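Local structure of ribonucleoside-diphosphate reductase (Sulfolobus acidocaldarius DSM 639, 6QRZ) at residues K205-S210 and L275-T280. The protein is an R2-like ligand-binding oxidase of the ferritin-like superfamily that carries a manganese/iron cofactor and may have ribonucleoside-diphosphate reductase activity. Sequence-based numbering, arbitrary orientation.
Sequences KHIFNS and LPFGLT
I207 crosses obliquely over one face of the F277 ring, joining the C-terminal part of helix 192-211 to a type I' beta turn, P276 to L279, just ahead of helix 281-301 in this helical, ferritin-like fold. CG1, CG2 and CD1 of the isoleucine all touch the ring. CG2 sits 3.9 Å from the ring centroid, 25° off the normal and displaced toward the rim, a CH-pi contact. CG1 meets CG of F277 at 3.6 Å, and CD1 of I207 reaches CD2 of the ring at 3.7 Å. Across that one face the branches part, CG2 over CD1 and CE1 of F277, CD1 of I207 toward CD2 and CE2; chi1 of I207 (-69°) sets CG1 anti to the carbonyl carbon and CG2 anti to the backbone N. An alanine in place of F277 would probably leave I207 without its aromatic partner and open a gap beside the helix. L279 adds a smaller apolar contact, its CD2 touching CB of H206 at 3.8 Å, while its CD1 lies 4.5 Å from CG1 of I207. No hydrogen bond links the two segments.

The turn itself is closed by L279 N to P276 O, 3.0 Å, with F277 and G278 both at positive phi in its middle. Further out, helix 76-98 backs both sides of the contact, I85 against I207 and E78 against F277, and the H206 ring meets that of F283 on helix 281-301. Within helix 192-211, the hydroxyl OG of S210 donates to the carbonyl O of H206 at 3.1 Å, tilted 24° from the carbonyl plane.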
loop_
_atom_site.group_PDB
_atom_site.type_symbol
_atom_site.label_atom_id
_atom_site.label_comp_id
_atom_site.label_asym_id
_atom_site.label_seq_id
_atom_site.Cartn_x
_atom_site.Cartn_y
_atom_site.Cartn_z
ATOM N N LYS A 205 -2.018 12.056 24.918
ATOM C CA LYS A 205 -3.289 12.558 25.431
ATOM C C LYS A 205 -3.081 13.497 26.614
ATOM O O LYS A 205 -3.770 14.518 26.732
ATOM C CB LYS A 205 -4.189 11.385 25.823
ATOM C CG LYS A 205 -5.514 11.785 26.448
ATOM C CD LYS A 205 -6.323 10.561 26.843
ATOM C CE LYS A 205 -7.655 10.950 27.463
ATOM N NZ LYS A 205 -8.525 11.693 26.508
ATOM N N HIS A 206 -2.135 13.175 27.497
ATOM C CA HIS A 206 -1.868 14.000 28.669
ATOM C C HIS A 206 -0.937 15.168 28.375
ATOM O O HIS A 206 -0.850 16.090 29.194
ATOM C CB HIS A 206 -1.282 13.141 29.794
ATOM C CG HIS A 206 -2.183 12.029 30.234
ATOM N ND1 HIS A 206 -3.356 12.249 30.922
ATOM C CD2 HIS A 206 -2.080 10.686 30.085
ATOM C CE1 HIS A 206 -3.940 11.091 31.175
ATOM N NE2 HIS A 206 -3.187 10.127 30.677
ATOM N N ILE A 207 -0.244 15.157 27.240
ATOM C CA ILE A 207 0.643 16.259 26.882
ATOM C C ILE A 207 -0.115 17.370 26.169
ATOM O O ILE A 207 0.110 18.554 26.436
ATOM C CB ILE A 207 1.815 15.736 26.026
ATOM C CG1 ILE A 207 2.751 14.869 26.871
ATOM C CG2 ILE A 207 2.581 16.890 25.386
ATOM C CD1 ILE A 207 3.920 14.298 26.096
ATOM N N PHE A 208 -1.034 17.013 25.270
ATOM C CA PHE A 208 -1.721 18.020 24.469
ATOM C C PHE A 208 -2.897 18.634 25.219
ATOM O O PHE A 208 -3.174 19.829 25.070
ATOM C CB PHE A 208 -2.200 17.409 23.150
ATOM C CG PHE A 208 -1.109 16.758 22.346
ATOM C CD1 PHE A 208 0.206 17.182 22.458
ATOM C CD2 PHE A 208 -1.401 15.721 21.476
ATOM C CE1 PHE A 208 1.207 16.582 21.720
ATOM C CE2 PHE A 208 -0.404 15.117 20.735
ATOM C CZ PHE A 208 0.901 15.548 20.858
ATOM N N ASN A 209 -3.597 17.837 26.028
ATOM C CA ASN A 209 -4.803 18.321 26.688
ATOM C C ASN A 209 -4.494 19.102 27.959
ATOM O O ASN A 209 -5.219 20.046 28.291
ATOM C CB ASN A 209 -5.733 17.146 27.000
ATOM C CG ASN A 209 -7.135 17.589 27.373
ATOM O OD1 ASN A 209 -7.501 18.751 27.191
ATOM N ND2 ASN A 209 -7.931 16.660 27.890
ATOM N N SER A 210 -3.430 18.736 28.676
ATOM C CA SER A 210 -3.128 19.395 29.941
ATOM C C SER A 210 -2.410 20.725 29.749
ATOM O O SER A 210 -2.547 21.621 30.589
ATOM C CB SER A 210 -2.286 18.476 30.828
ATOM O OG SER A 210 -2.977 17.274 31.120
ATOM N N LEU A 275 9.299 12.298 35.251
ATOM C CA LEU A 275 8.858 12.506 33.877
ATOM C C LEU A 275 8.192 13.870 33.710
ATOM O O LEU A 275 7.479 14.331 34.602
ATOM C CB LEU A 275 7.899 11.393 33.450
ATOM C CG LEU A 275 8.497 9.988 33.353
ATOM C CD1 LEU A 275 7.437 8.984 32.931
ATOM C CD2 LEU A 275 9.669 9.973 32.382
ATOM N N PRO A 276 8.427 14.518 32.564
ATOM C CA PRO A 276 7.857 15.852 32.340
ATOM C C PRO A 276 6.379 15.809 31.991
ATOM O O PRO A 276 5.758 14.741 32.014
ATOM C CB PRO A 276 8.689 16.394 31.173
ATOM C CG PRO A 276 9.089 15.172 30.422
ATOM C CD PRO A 276 9.296 14.093 31.453
ATOM N N PHE A 277 5.812 16.974 31.670
ATOM C CA PHE A 277 4.406 17.105 31.284
ATOM C C PHE A 277 3.462 16.582 32.364
ATOM O O PHE A 277 2.327 16.198 32.075
ATOM C CB PHE A 277 4.124 16.402 29.952
ATOM C CG PHE A 277 4.909 16.951 28.794
ATOM C CD1 PHE A 277 4.515 18.121 28.167
ATOM C CD2 PHE A 277 6.033 16.291 28.324
ATOM C CE1 PHE A 277 5.230 18.631 27.099
ATOM C CE2 PHE A 277 6.755 16.796 27.252
ATOM C CZ PHE A 277 6.352 17.967 26.639
ATOM N N GLY A 278 3.916 16.570 33.616
ATOM C CA GLY A 278 3.110 16.039 34.700
ATOM C C GLY A 278 2.834 14.555 34.600
ATOM O O GLY A 278 1.794 14.089 35.078
ATOM N N LEU A 279 3.738 13.798 33.985
ATOM C CA LEU A 279 3.558 12.366 33.807
ATOM C C LEU A 279 4.197 11.599 34.956
ATOM O O LEU A 279 5.295 11.932 35.410
ATOM C CB LEU A 279 4.161 11.909 32.477
ATOM C CG LEU A 279 3.487 12.432 31.207
ATOM C CD1 LEU A 279 4.263 11.999 29.974
ATOM C CD2 LEU A 279 2.046 11.952 31.133
ATOM N N THR A 280 3.496 10.566 35.419
ATOM C CA THR A 280 3.983 9.694 36.481
ATOM C C THR A 280 4.538 8.415 35.880
ATOM O O THR A 280 3.862 7.788 35.050
ATOM C CB THR A 280 2.858 9.361 37.459
ATOM O OG1 THR A 280 2.327 10.574 38.009
ATOM C CG2 THR A 280 3.370 8.481 38.589
#